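Local coordinates for protein suppressor of fused homolog (Drosophila melanogaster, PDB 6LPH) that probably binds and sequesters DNA-binding transcription factors, the chain here being the N-terminal part of a longer protein, at residues 105-110 with 176-181; 157-162 with 170-175; 166-171 with 232-237; 195-200 with 228-233; 222-227 with 241-246. All coordinates share one frame; numbering follows the deposited sequence.

Contact 1 of 5, residues 105-110 with 176-181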
# COMPACT_ATOMS: atom_id res chain seq x y z
N THR A 105 -3.21 1.09 1.13
CA THR A 105 -2.40 1.89 0.22
C THR A 105 -0.90 1.84 0.61
O THR A 105 -0.55 1.43 1.73
CB THR A 105 -2.88 3.34 0.06
OG1 THR A 105 -2.46 4.12 1.17
CG2 THR A 105 -4.45 3.43 -0.06
N PHE A 106 -0.04 2.24 -0.32
CA PHE A 106 1.39 2.24 -0.02
C PHE A 106 2.04 3.31 -0.90
O PHE A 106 1.63 3.50 -2.05
CB PHE A 106 1.95 0.85 -0.29
CG PHE A 106 3.45 0.69 -0.04
CD1 PHE A 106 4.01 0.94 1.23
CD2 PHE A 106 4.27 0.21 -1.05
CE1 PHE A 106 5.36 0.75 1.49
CE2 PHE A 106 5.66 -0.01 -0.80
CZ PHE A 106 6.20 0.28 0.46
N ARG A 107 2.97 4.07 -0.32
CA ARG A 107 3.69 5.11 -1.08
C ARG A 107 5.16 4.76 -1.12
O ARG A 107 5.83 4.65 -0.07
CB ARG A 107 3.47 6.49 -0.52
CG ARG A 107 1.98 6.92 -0.62
CD ARG A 107 1.76 8.31 -0.07
NE ARG A 107 0.33 8.63 -0.04
CZ ARG A 107 -0.36 9.12 -1.08
NH1 ARG A 107 0.28 9.38 -2.25
NH2 ARG A 107 -1.66 9.40 -0.96
N LEU A 108 5.67 4.58 -2.31
CA LEU A 108 7.05 4.07 -2.45
C LEU A 108 7.97 5.07 -3.18
O LEU A 108 7.75 5.39 -4.35
CB LEU A 108 7.02 2.72 -3.13
CG LEU A 108 8.40 2.16 -3.55
CD1 LEU A 108 9.26 1.86 -2.33
CD2 LEU A 108 8.22 0.91 -4.42
N ALA A 109 9.01 5.54 -2.48
CA ALA A 109 9.92 6.55 -3.02
C ALA A 109 10.65 6.00 -4.25
O ALA A 109 11.06 4.83 -4.27
CB ALA A 109 10.93 7.01 -1.96
N LYS A 110 10.75 6.83 -5.28
CA LYS A 110 11.49 6.45 -6.46
C LYS A 110 12.94 6.44 -6.06
O LYS A 110 13.37 7.28 -5.27
CB LYS A 110 11.26 7.45 -7.62
CG LYS A 110 9.80 7.47 -8.09
CD LYS A 110 9.67 8.13 -9.44
CE LYS A 110 8.20 8.35 -9.75
NZ LYS A 110 8.02 9.13 -11.01
N ALA A 176 -1.15 4.24 8.74
CA ALA A 176 -1.56 5.64 8.79
C ALA A 176 -2.78 5.84 7.91
O ALA A 176 -3.10 4.97 7.08
CB ALA A 176 -0.42 6.56 8.33
N GLN A 177 -3.49 6.95 8.11
CA GLN A 177 -4.57 7.29 7.21
C GLN A 177 -3.91 7.83 5.94
O GLN A 177 -3.02 8.66 6.02
CB GLN A 177 -5.49 8.35 7.80
CG GLN A 177 -6.65 8.61 6.84
CD GLN A 177 -7.60 9.64 7.37
OE1 GLN A 177 -7.26 10.43 8.26
NE2 GLN A 177 -8.79 9.65 6.84
N ASP A 178 -4.32 7.33 4.78
CA ASP A 178 -3.86 7.88 3.50
C ASP A 178 -4.23 9.38 3.40
O ASP A 178 -5.40 9.73 3.42
CB ASP A 178 -4.43 7.07 2.31
CG ASP A 178 -3.81 7.48 0.99
OD1 ASP A 178 -3.16 6.61 0.37
OD2 ASP A 178 -3.95 8.66 0.57
N PRO A 179 -3.22 10.27 3.29
CA PRO A 179 -3.44 11.72 3.33
C PRO A 179 -4.29 12.25 2.16
O PRO A 179 -5.01 13.23 2.32
CB PRO A 179 -2.00 12.29 3.26
CG PRO A 179 -1.20 11.23 2.57
CD PRO A 179 -1.81 9.92 2.98
N GLN A 180 -4.21 11.60 1.00
CA GLN A 180 -4.98 11.99 -0.19
C GLN A 180 -6.35 11.36 -0.18
O GLN A 180 -7.36 12.01 -0.50
CB GLN A 180 -4.30 11.41 -1.43
CG GLN A 180 -3.72 12.42 -2.32
CD GLN A 180 -2.95 11.78 -3.44
OE1 GLN A 180 -2.46 10.64 -3.32
NE2 GLN A 180 -2.83 12.51 -4.54
N LEU A 181 -6.39 10.07 0.15
CA LEU A 181 -7.63 9.30 -0.08
C LEU A 181 -8.59 9.38 1.09
O LEU A 181 -9.79 9.32 0.89
CB LEU A 181 -7.34 7.85 -0.44
CG LEU A 181 -6.44 7.66 -1.66
CD1 LEU A 181 -6.31 6.19 -1.99
CD2 LEU A 181 -6.96 8.46 -2.84
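An Asx turn, formed where strand 172-186 is interrupted at Asp178, takes in Arg107 and Thr105 from strand 97-109 and serves as a worked example of how one carboxylate can organise a buried polar cluster. OD2 of Asp178 accepts from Gln180 N, nearly along its C-O axis, and from Leu181 N at 2.8 Å, which comes from above the carboxylate plane; the first closes the Asx turn, the second extends it to an Asx motif. The same oxygen receives Arg107 NH2 on its syn side at 2.9 Å, a salt bridge in which the guanidinium and carboxylate planes stand 54° apart. Three donors therefore share OD2. The other oxygen, OD1, takes the hydroxyl of Thr105 OG1 on its anti lone pair at 2.7 Å and is also bonded by His73. Both strands flank strand 189-199 in the mixed sheet of this SUFU-family domain, so the cluster reaches across the intervening strand, whose Gln195 binds Arg107 NE. An alanine in place of Asp178 would probably leave the Arg107 charge without its mate and the turn amides without their acceptor. Arg107 runs extended from CG to NE, and its NH2 lies 2.8 Å from Gln180 OE1 as well, that oxygen lying in the guanidinium plane; the NH1 bond to the same oxygen, at 3.2 Å, is weak. Beside this polar group the ring atom Pro179 CD approaches Arg107 NE, tip to tip, to 3.9 Å, and Leu181 CD1 rests 3.8 Å from Thr105 CG2, next to helix 16-28.

Contact 2 of 5, residues 157-162 with 170-175; sequences PWRKSL and LQNLLV
Leu162 lays both methyls against Leu173, CD1 and CD2 each coming within 3.6 Å of Leu173 CD2, while the two side chains cross obliquely. Leu162 CG is anti to its carbonyl carbon (chi1 -47°), which sets it close to the carbonyl of Leu170. The other methyl of Leu173, CD1, serves Trp158: it lies 4.1 Å above the indole plane, offset toward the rim. On the opposite side of that ring stands the ammonium of Lys160, with NZ 3.4 Å above the plane and over its centre. NZ also donates to Trp158 O at 3.0 Å, a bond that helps to hold it near the ring. The loop that holds these residues follows the short edge strand 155-156 and leads back into strand 172-186, which pairs antiparallel with it. Two backbone hydrogen bonds tie its outgoing and returning arms together: Lys160 N to Gln171 O at 3.0 Å, and Leu162 N to Leu170 O at 3.2 Å. Arg159, with positive phi, makes the bend ahead of the first of them. Trp158 and Leu173 both also touch Ile139 of helix 131-146. The chemistry is thus divided: backbone bonds fix the arms of the loop, leucine methyls pack against each other and against the indole, and the electron-rich indole is likely to ease the placing of the lysine charge directly over it.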
# COMPACT_ATOMS: atom_id res chain seq x y z
N PRO A 157 4.04 -6.32 12.99
CA PRO A 157 5.41 -6.82 13.17
C PRO A 157 5.71 -7.88 12.12
O PRO A 157 5.74 -9.09 12.42
CB PRO A 157 5.41 -7.41 14.58
CG PRO A 157 3.99 -7.75 14.87
CD PRO A 157 3.11 -6.86 14.01
N TRP A 158 5.90 -7.39 10.89
CA TRP A 158 6.13 -8.20 9.69
C TRP A 158 7.40 -9.00 9.75
O TRP A 158 7.46 -10.15 9.27
CB TRP A 158 6.20 -7.25 8.49
CG TRP A 158 5.85 -7.89 7.18
CD1 TRP A 158 6.63 -7.98 6.04
CD2 TRP A 158 4.58 -8.53 6.82
NE1 TRP A 158 5.96 -8.59 5.02
CE2 TRP A 158 4.74 -8.97 5.42
CE3 TRP A 158 3.38 -8.78 7.48
CZ2 TRP A 158 3.72 -9.64 4.73
CZ3 TRP A 158 2.36 -9.46 6.78
CH2 TRP A 158 2.52 -9.87 5.44
N ARG A 159 8.42 -8.41 10.35
CA ARG A 159 9.73 -9.06 10.56
C ARG A 159 10.42 -9.57 9.31
O ARG A 159 11.03 -10.63 9.34
CB ARG A 159 9.64 -10.22 11.60
CG ARG A 159 9.09 -9.82 12.95
CD ARG A 159 9.94 -8.75 13.61
NE ARG A 159 9.51 -8.52 14.97
CZ ARG A 159 9.99 -7.58 15.78
NH1 ARG A 159 10.91 -6.71 15.35
NH2 ARG A 159 9.50 -7.47 17.01
N LYS A 160 10.29 -8.86 8.19
CA LYS A 160 11.08 -9.16 6.99
C LYS A 160 10.99 -8.01 6.00
O LYS A 160 10.00 -7.27 5.97
CB LYS A 160 10.67 -10.49 6.34
CG LYS A 160 9.20 -10.60 6.05
CD LYS A 160 8.69 -12.05 6.01
CE LYS A 160 7.18 -12.05 5.73
NZ LYS A 160 6.31 -11.69 6.92
N SER A 161 12.06 -7.83 5.23
CA SER A 161 12.11 -6.71 4.30
C SER A 161 10.88 -6.73 3.43
O SER A 161 10.45 -7.77 2.93
CB SER A 161 13.39 -6.76 3.42
OG SER A 161 13.42 -7.95 2.68
N LEU A 162 10.28 -5.55 3.27
CA LEU A 162 9.04 -5.42 2.51
C LEU A 162 9.22 -5.84 1.04
O LEU A 162 8.29 -6.33 0.42
CB LEU A 162 8.54 -3.99 2.60
CG LEU A 162 8.50 -3.32 3.98
CD1 LEU A 162 7.76 -2.00 3.80
CD2 LEU A 162 7.86 -4.21 5.07
N LEU A 170 14.00 -1.64 6.27
CA LEU A 170 12.53 -1.56 6.50
C LEU A 170 11.85 -2.95 6.50
O LEU A 170 11.54 -3.49 5.42
CB LEU A 170 11.87 -0.59 5.50
CG LEU A 170 12.44 0.83 5.47
CD1 LEU A 170 11.53 1.71 4.65
CD2 LEU A 170 12.59 1.43 6.87
N GLN A 171 11.63 -3.51 7.70
CA GLN A 171 11.13 -4.88 7.91
C GLN A 171 9.79 -4.97 8.59
O GLN A 171 9.34 -6.08 8.90
CB GLN A 171 11.97 -5.65 8.94
CG GLN A 171 13.42 -5.35 9.02
CD GLN A 171 14.08 -6.04 7.92
OE1 GLN A 171 13.79 -5.72 6.79
NE2 GLN A 171 14.92 -7.03 8.22
N ASN A 172 9.19 -3.83 8.90
CA ASN A 172 7.95 -3.80 9.68
C ASN A 172 7.13 -2.65 9.20
O ASN A 172 7.62 -1.83 8.38
CB ASN A 172 8.28 -3.65 11.19
CG ASN A 172 9.09 -4.83 11.73
OD1 ASN A 172 10.31 -4.72 11.95
ND2 ASN A 172 8.44 -5.95 11.94
N LEU A 173 5.88 -2.57 9.67
CA LEU A 173 4.93 -1.64 9.09
C LEU A 173 4.20 -0.90 10.17
O LEU A 173 3.91 -1.48 11.21
CB LEU A 173 3.85 -2.40 8.28
CG LEU A 173 4.48 -3.25 7.18
CD1 LEU A 173 3.51 -4.31 6.71
CD2 LEU A 173 4.97 -2.33 6.06
N LEU A 174 3.90 0.37 9.92
CA LEU A 174 2.87 1.08 10.72
C LEU A 174 1.76 1.41 9.79
O LEU A 174 1.97 1.39 8.58
CB LEU A 174 3.38 2.39 11.38
CG LEU A 174 4.61 2.25 12.29
CD1 LEU A 174 5.00 3.58 12.96
CD2 LEU A 174 4.31 1.16 13.32
N VAL A 175 0.58 1.72 10.36
CA VAL A 175 -0.62 2.03 9.58
C VAL A 175 -1.06 3.48 9.83
O VAL A 175 -1.28 3.90 10.96
CB VAL A 175 -1.79 1.07 9.90
CG1 VAL A 175 -3.03 1.40 9.05
CG2 VAL A 175 -1.36 -0.38 9.69

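Contact 3 of 5, residues 166-171 with 232-237; sequences TTSKLQ and TNMDRQ
A first torsion of 180° sets Ser168 OG anti to its backbone N, and from there it meets the carbonyl of Met234; bends at chi2 and chi3 of Met234 (-61° and -65°) fold the thioether back so that CE comes 3.4 Å from that same OG. The hydroxyl donates to Met234 O at 2.8 Å, in the carbonyl plane and on a lone pair. It also accepts from Leu170 N at 3.0 Å, an ST turn, so one small group both shapes its own loop and binds the other. A water bridges the two loops: it accepts from Lys169 N and donates to Met234 O and Arg236 O, each of these two at 2.7 Å. The partner loop follows helix 201-219 and contains a type I beta turn from Asn233 to Arg236, with an Asx turn on Asn233 OD1. Two connections of the domain, the one entering strand 172-186 and the one leading to helix 240-243, are thereby joined, loop to loop. Leu170 slides past Thr232 in the opposite direction, CD1 standing 3.3 Å from Thr232 CG2, closer than usual for two carbons. The same methyl lies 4.0 Å from Met234 SD. Leu170 CD2 approaches Arg236 NH1 to 4.0 Å, the side chains at about a right angle, while Arg236 turns its charge to Glu203 in a salt bridge. Lys169 CD lies 3.5 Å from Gln237 O.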
# COMPACT_ATOMS: atom_id res chain seq x y z
N THR A 166 17.80 -8.35 0.89
CA THR A 166 18.63 -8.64 2.07
C THR A 166 19.18 -7.38 2.73
O THR A 166 19.71 -7.45 3.84
CB THR A 166 19.82 -9.61 1.77
OG1 THR A 166 20.81 -8.98 0.95
CG2 THR A 166 19.36 -10.92 1.12
N THR A 167 19.05 -6.22 2.07
CA THR A 167 19.72 -5.00 2.54
C THR A 167 18.78 -3.96 3.20
O THR A 167 19.19 -3.19 4.06
CB THR A 167 20.48 -4.31 1.40
OG1 THR A 167 19.58 -4.08 0.32
CG2 THR A 167 21.66 -5.19 0.92
N SER A 168 17.52 -3.92 2.81
CA SER A 168 16.65 -2.86 3.35
C SER A 168 16.47 -3.01 4.86
O SER A 168 16.20 -4.10 5.35
CB SER A 168 15.28 -2.84 2.69
OG SER A 168 14.52 -1.80 3.28
N LYS A 169 16.59 -1.91 5.58
CA LYS A 169 16.32 -1.87 7.02
C LYS A 169 14.81 -1.74 7.31
O LYS A 169 14.39 -1.73 8.47
CB LYS A 169 17.06 -0.68 7.64
CG LYS A 169 18.56 -0.81 7.53
CD LYS A 169 19.28 0.49 7.81
CE LYS A 169 20.77 0.34 7.54
NZ LYS A 169 21.41 -0.58 8.52
N LEU A 170 14.00 -1.64 6.27
CA LEU A 170 12.53 -1.56 6.50
C LEU A 170 11.85 -2.95 6.50
O LEU A 170 11.54 -3.49 5.42
CB LEU A 170 11.87 -0.59 5.50
CG LEU A 170 12.44 0.83 5.47
CD1 LEU A 170 11.53 1.71 4.65
CD2 LEU A 170 12.59 1.43 6.87
N GLN A 171 11.63 -3.51 7.70
CA GLN A 171 11.13 -4.88 7.91
C GLN A 171 9.79 -4.97 8.59
O GLN A 171 9.34 -6.08 8.90
CB GLN A 171 11.97 -5.65 8.94
CG GLN A 171 13.42 -5.35 9.02
CD GLN A 171 14.08 -6.04 7.92
OE1 GLN A 171 13.79 -5.72 6.79
NE2 GLN A 171 14.92 -7.03 8.22
N THR A 232 7.37 5.75 1.98
CA THR A 232 8.41 4.77 2.36
C THR A 232 9.59 4.75 1.38
O THR A 232 9.38 4.55 0.18
CB THR A 232 7.80 3.36 2.41
OG1 THR A 232 6.74 3.35 3.36
CG2 THR A 232 8.87 2.30 2.79
N ASN A 233 10.81 4.95 1.91
CA ASN A 233 12.04 4.88 1.12
C ASN A 233 12.82 3.63 1.55
O ASN A 233 13.36 3.59 2.65
CB ASN A 233 12.89 6.16 1.31
CG ASN A 233 14.30 6.00 0.76
OD1 ASN A 233 14.56 5.15 -0.10
ND2 ASN A 233 15.24 6.80 1.30
N MET A 234 12.84 2.60 0.71
CA MET A 234 13.46 1.30 1.09
C MET A 234 14.97 1.40 1.34
O MET A 234 15.55 0.51 1.97
CB MET A 234 13.15 0.20 0.06
CG MET A 234 11.63 -0.04 -0.12
SD MET A 234 10.80 -0.60 1.41
CE MET A 234 11.61 -2.18 1.62
N ASP A 235 15.58 2.48 0.87
CA ASP A 235 17.02 2.70 1.02
C ASP A 235 17.32 3.59 2.23
O ASP A 235 18.47 4.01 2.41
CB ASP A 235 17.59 3.37 -0.24
CG ASP A 235 17.43 2.52 -1.48
OD1 ASP A 235 17.70 1.30 -1.40
OD2 ASP A 235 17.04 3.07 -2.54
N ARG A 236 16.31 3.91 3.03
CA ARG A 236 16.55 4.76 4.21
C ARG A 236 17.59 4.14 5.14
O ARG A 236 17.53 2.95 5.45
CB ARG A 236 15.27 5.01 5.02
CG ARG A 236 15.33 6.37 5.64
CD ARG A 236 14.39 6.73 6.76
NE ARG A 236 13.15 5.98 6.96
CZ ARG A 236 12.72 5.67 8.19
NH1 ARG A 236 11.57 5.03 8.41
NH2 ARG A 236 13.47 6.02 9.25
N GLN A 237 18.50 4.96 5.62
CA GLN A 237 19.68 4.43 6.32
C GLN A 237 19.61 4.56 7.83
O GLN A 237 20.23 3.79 8.54
CB GLN A 237 20.98 5.06 5.80
CG GLN A 237 21.46 4.52 4.44
CD GLN A 237 21.46 3.00 4.35
OE1 GLN A 237 20.83 2.42 3.47
NE2 GLN A 237 22.13 2.34 5.29
O HOH W 1 17.12 0.64 4.19

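Contact 4 of 5, residues 195-200 with 228-233; sequences QIVGVF and DWLVTN
Gln195 and Gly198 of strand 189-199 hold a loop, 228-233, that runs beside this interior strand of the mixed sheet, the directions of the touching parts only 39° apart. Neighbouring strand 97-109 pairs with strand 189-199 through Thr105 and then, at Arg107, makes its backbone bond to Thr232 instead, so the loop takes over as partner where the pairing of the two strands ends. Hydrogen bonds come first. The extended Gln195 side chain, its CG anti to the backbone N (chi1 -175°), carries NE2 to Trp229 O at 2.9 Å; the bond is almost straight, 172° at the hydrogen, and the acceptor lies in the amide plane. The other end of that amide, OE1, accepts from Arg107 NE, so both ends of the group are engaged and its rotation is fixed. Further along, Gly198 N donates to Thr232 OG1 at 3.0 Å, again nearly linear. A water forms the second kind of link: it lies 2.7 Å from Ile196 O and 2.8 Å from Thr232 OG1, with Leu230 O also near, and so joins strand to loop between the two direct bonds. Apolar packing is the third. Val197 CG2 meets Leu230 CB at 3.8 Å, the side chains at about a right angle, and Leu230 goes on to touch Leu216 and Leu219 of helix 201-219. The Thr232 methyl CG2 comes to 4.0 Å from Gly198 CA, where a side chain on that residue would be tight.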
# COMPACT_ATOMS: atom_id res chain seq x y z
N GLN A 195 -2.97 3.46 4.91
CA GLN A 195 -1.67 3.51 4.25
C GLN A 195 -0.62 2.83 5.10
O GLN A 195 -0.36 3.19 6.26
CB GLN A 195 -1.25 4.95 3.96
CG GLN A 195 0.06 5.04 3.17
CD GLN A 195 0.42 6.47 2.87
OE1 GLN A 195 -0.35 7.21 2.25
NE2 GLN A 195 1.60 6.88 3.32
N ILE A 196 0.00 1.83 4.48
CA ILE A 196 1.07 1.09 5.11
C ILE A 196 2.36 1.92 5.00
O ILE A 196 2.61 2.55 3.96
CB ILE A 196 1.12 -0.31 4.45
CG1 ILE A 196 0.26 -1.30 5.24
CG2 ILE A 196 2.48 -0.95 4.50
CD1 ILE A 196 -1.00 -0.76 5.82
N VAL A 197 3.14 1.96 6.09
CA VAL A 197 4.42 2.73 6.13
C VAL A 197 5.53 1.82 6.62
O VAL A 197 5.43 1.29 7.72
CB VAL A 197 4.32 3.97 7.06
CG1 VAL A 197 5.62 4.80 7.09
CG2 VAL A 197 3.16 4.85 6.65
N GLY A 198 6.59 1.65 5.83
CA GLY A 198 7.70 0.79 6.27
C GLY A 198 8.50 1.52 7.33
O GLY A 198 8.73 2.73 7.23
N VAL A 199 8.92 0.79 8.37
CA VAL A 199 9.65 1.37 9.50
C VAL A 199 10.82 0.47 9.97
O VAL A 199 10.86 -0.76 9.71
CB VAL A 199 8.72 1.70 10.72
CG1 VAL A 199 7.71 2.79 10.36
CG2 VAL A 199 8.01 0.45 11.25
N PHE A 200 11.72 1.10 10.72
CA PHE A 200 12.89 0.43 11.33
C PHE A 200 12.41 -0.36 12.53
O PHE A 200 11.26 -0.16 13.05
CB PHE A 200 13.91 1.49 11.82
CG PHE A 200 14.84 2.00 10.75
CD1 PHE A 200 16.22 1.83 10.88
CD2 PHE A 200 14.34 2.70 9.63
CE1 PHE A 200 17.08 2.31 9.90
CE2 PHE A 200 15.21 3.18 8.65
CZ PHE A 200 16.58 2.97 8.77
N ASP A 228 5.42 14.81 4.84
CA ASP A 228 4.01 14.92 5.25
C ASP A 228 3.18 13.68 4.94
O ASP A 228 2.30 13.30 5.73
CB ASP A 228 3.37 16.04 4.45
CG ASP A 228 2.74 17.06 5.30
OD1 ASP A 228 1.92 16.67 6.17
OD2 ASP A 228 3.07 18.27 5.09
N TRP A 229 3.43 13.05 3.79
CA TRP A 229 2.59 11.94 3.34
C TRP A 229 3.15 10.58 3.61
O TRP A 229 2.64 9.59 3.05
CB TRP A 229 2.29 12.06 1.86
CG TRP A 229 1.30 13.13 1.52
CD1 TRP A 229 0.82 14.17 2.33
CD2 TRP A 229 0.68 13.34 0.21
NE1 TRP A 229 -0.04 14.97 1.63
CE2 TRP A 229 -0.18 14.53 0.35
CE3 TRP A 229 0.74 12.68 -1.02
CZ2 TRP A 229 -0.94 15.02 -0.71
CZ3 TRP A 229 -0.04 13.18 -2.08
CH2 TRP A 229 -0.85 14.32 -1.93
N LEU A 230 4.18 10.50 4.45
CA LEU A 230 4.72 9.23 4.95
C LEU A 230 5.09 8.27 3.80
O LEU A 230 4.65 7.13 3.74
CB LEU A 230 3.75 8.58 5.95
CG LEU A 230 3.60 9.35 7.28
CD1 LEU A 230 2.41 8.86 8.11
CD2 LEU A 230 4.88 9.32 8.10
N VAL A 231 5.91 8.77 2.88
CA VAL A 231 6.39 7.95 1.79
C VAL A 231 7.46 7.01 2.35
O VAL A 231 8.35 7.43 3.10
CB VAL A 231 6.97 8.84 0.67
CG1 VAL A 231 7.70 8.00 -0.39
CG2 VAL A 231 5.84 9.67 0.05
N THR A 232 7.37 5.75 1.98
CA THR A 232 8.41 4.77 2.36
C THR A 232 9.59 4.75 1.38
O THR A 232 9.38 4.55 0.18
CB THR A 232 7.80 3.36 2.41
OG1 THR A 232 6.74 3.35 3.36
CG2 THR A 232 8.87 2.30 2.79
N ASN A 233 10.81 4.95 1.91
CA ASN A 233 12.04 4.88 1.12
C ASN A 233 12.82 3.63 1.55
O ASN A 233 13.36 3.59 2.65
CB ASN A 233 12.89 6.16 1.31
CG ASN A 233 14.30 6.00 0.76
OD1 ASN A 233 14.56 5.15 -0.10
ND2 ASN A 233 15.24 6.80 1.30
O HOH W 2 4.18 4.35 2.71

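Contact 5 of 5, residues 222-227 with 241-246; sequences DMQTGG and FELFPE
Phe244, Leu243 and Gln224 have the most surface buried here, and they show how a helix end can lean on a turn through its side chains alone. Phe244, the first residue past helix 240-243 to leave helical geometry, directs its ring at Asp222, with the ring and carboxylate planes 43° apart: CZ lies 3.6 Å from OD1 and 3.7 Å from CB of Asp222. Leu243 and Thr225 slide past each other in opposite directions, Leu243 CD1 3.6 Å from Thr225 CG2, whereas Leu243 CD2 lies 4.1 Å from Gln224 OE1. Thr225 itself is fixed through OG1, bonded to Leu219 O at the end of helix 201-219. Gln224 is held by Asp222, whose OD2 accepts Gln224 N at 2.8 Å on the anti lone pair, an Asx turn, and Gln224 NE2 at 3.2 Å from above the carboxylate plane. The carbonyl oxygen of Asp222 accepts too, from Thr225 N and Gly227 N on opposite faces of its plane. An alanine at Asp222 would probably leave both nitrogens of Gln224 without that acceptor and its side chain freer to turn, with the Phe244 ring resting on CB alone of that residue. Since what meets here is methyls, a ring and the oxygens of two polar side chains, with no hydrogen bonds between the segments, the join rests on van der Waals packing, and the carboxylate oxygen OD2 bonds within its own segment.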
# COMPACT_ATOMS: atom_id res chain seq x y z
N ASP A 222 10.09 15.37 8.77
CA ASP A 222 11.19 15.62 7.87
C ASP A 222 11.03 14.80 6.61
O ASP A 222 10.52 13.69 6.66
CB ASP A 222 12.52 15.29 8.54
CG ASP A 222 13.70 15.92 7.81
OD1 ASP A 222 14.14 17.02 8.22
OD2 ASP A 222 14.16 15.35 6.80
N MET A 223 11.47 15.35 5.48
CA MET A 223 11.53 14.60 4.23
C MET A 223 12.33 13.30 4.32
O MET A 223 11.94 12.29 3.75
CB MET A 223 12.15 15.46 3.13
CG MET A 223 11.14 15.88 2.13
SD MET A 223 10.76 14.56 0.96
CE MET A 223 10.48 15.75 -0.35
N GLN A 224 13.44 13.34 5.05
CA GLN A 224 14.31 12.16 5.18
C GLN A 224 13.57 10.94 5.76
O GLN A 224 13.92 9.80 5.46
CB GLN A 224 15.53 12.48 6.06
CG GLN A 224 16.40 13.61 5.51
CD GLN A 224 17.54 13.99 6.45
OE1 GLN A 224 18.56 13.29 6.54
NE2 GLN A 224 17.37 15.12 7.15
N THR A 225 12.54 11.18 6.57
CA THR A 225 11.79 10.06 7.18
C THR A 225 10.39 9.82 6.57
O THR A 225 9.61 9.01 7.10
CB THR A 225 11.71 10.23 8.71
OG1 THR A 225 11.17 11.53 9.02
CG2 THR A 225 13.10 10.10 9.35
N GLY A 226 10.08 10.49 5.45
CA GLY A 226 8.86 10.23 4.71
C GLY A 226 8.06 11.47 4.32
O GLY A 226 7.17 11.39 3.46
N GLY A 227 8.39 12.61 4.92
CA GLY A 227 7.65 13.86 4.74
C GLY A 227 6.19 13.77 5.18
O GLY A 227 5.75 12.77 5.80
N PHE A 241 14.75 8.15 15.33
CA PHE A 241 15.39 8.33 16.62
C PHE A 241 16.90 8.55 16.47
O PHE A 241 17.52 9.20 17.32
CB PHE A 241 15.09 7.12 17.53
CG PHE A 241 13.62 6.89 17.75
CD1 PHE A 241 12.99 5.74 17.24
CD2 PHE A 241 12.86 7.83 18.43
CE1 PHE A 241 11.63 5.55 17.42
CE2 PHE A 241 11.50 7.63 18.62
CZ PHE A 241 10.88 6.49 18.11
N GLU A 242 17.51 7.97 15.43
CA GLU A 242 18.92 8.24 15.10
C GLU A 242 19.07 9.64 14.51
O GLU A 242 20.00 10.36 14.86
CB GLU A 242 19.49 7.24 14.08
CG GLU A 242 19.70 5.83 14.59
CD GLU A 242 20.09 4.88 13.48
OE1 GLU A 242 19.19 4.33 12.80
OE2 GLU A 242 21.31 4.67 13.28
N LEU A 243 18.16 10.03 13.63
CA LEU A 243 18.28 11.34 12.95
C LEU A 243 17.96 12.51 13.87
O LEU A 243 18.60 13.58 13.80
CB LEU A 243 17.41 11.41 11.68
CG LEU A 243 17.85 10.51 10.51
CD1 LEU A 243 16.74 10.31 9.48
CD2 LEU A 243 19.13 10.99 9.84
N PHE A 244 16.96 12.31 14.73
CA PHE A 244 16.46 13.33 15.63
C PHE A 244 16.35 12.79 17.06
O PHE A 244 15.24 12.51 17.54
CB PHE A 244 15.12 13.87 15.12
CG PHE A 244 15.17 14.32 13.69
CD1 PHE A 244 15.80 15.51 13.34
CD2 PHE A 244 14.60 13.54 12.68
CE1 PHE A 244 15.86 15.93 12.01
CE2 PHE A 244 14.66 13.95 11.35
CZ PHE A 244 15.29 15.15 11.01
N PRO A 245 17.49 12.67 17.76
CA PRO A 245 17.52 11.97 19.05
C PRO A 245 16.62 12.61 20.11
O PRO A 245 16.21 11.96 21.06
CB PRO A 245 18.99 12.03 19.44
CG PRO A 245 19.72 12.14 18.15
CD PRO A 245 18.85 13.03 17.31
N GLU A 246 16.28 13.88 19.92
CA GLU A 246 15.26 14.54 20.74
C GLU A 246 13.92 13.78 20.90
O GLU A 246 13.24 13.88 21.94
CB GLU A 246 14.99 15.95 20.19
CG GLU A 246 14.89 16.06 18.67
CD GLU A 246 16.15 16.62 18.04
OE1 GLU A 246 17.02 15.82 17.63
OE2 GLU A 246 16.28 17.86 17.95

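Overall arrangement
Contacts 1 and 4 lie closest, centres about 7 Å apart, and meet at Gln195, which binds Arg107 of contact 1 and the loop of contact 4. Contact 4 shares Thr232 and Asn233 with contact 3, about 11 Å off centre to centre, and contact 3 shares Leu170 and Gln171 with contact 2, about 10 Å off by the same measure; Phe200 of contact 4 packs on Leu170, Lys169 and Arg236 of contact 3. Strands 172-186 and 189-199 join contacts 2 and 4 by backbone bonds such as Leu174 O to Val197 N. Contact 5 lies about 12 Å from contact 4, centre to centre, and reaches it through Val231 N and Gly226 O, 3.0 Å apart; from contact 1 its nearest atoms are about 7 Å away.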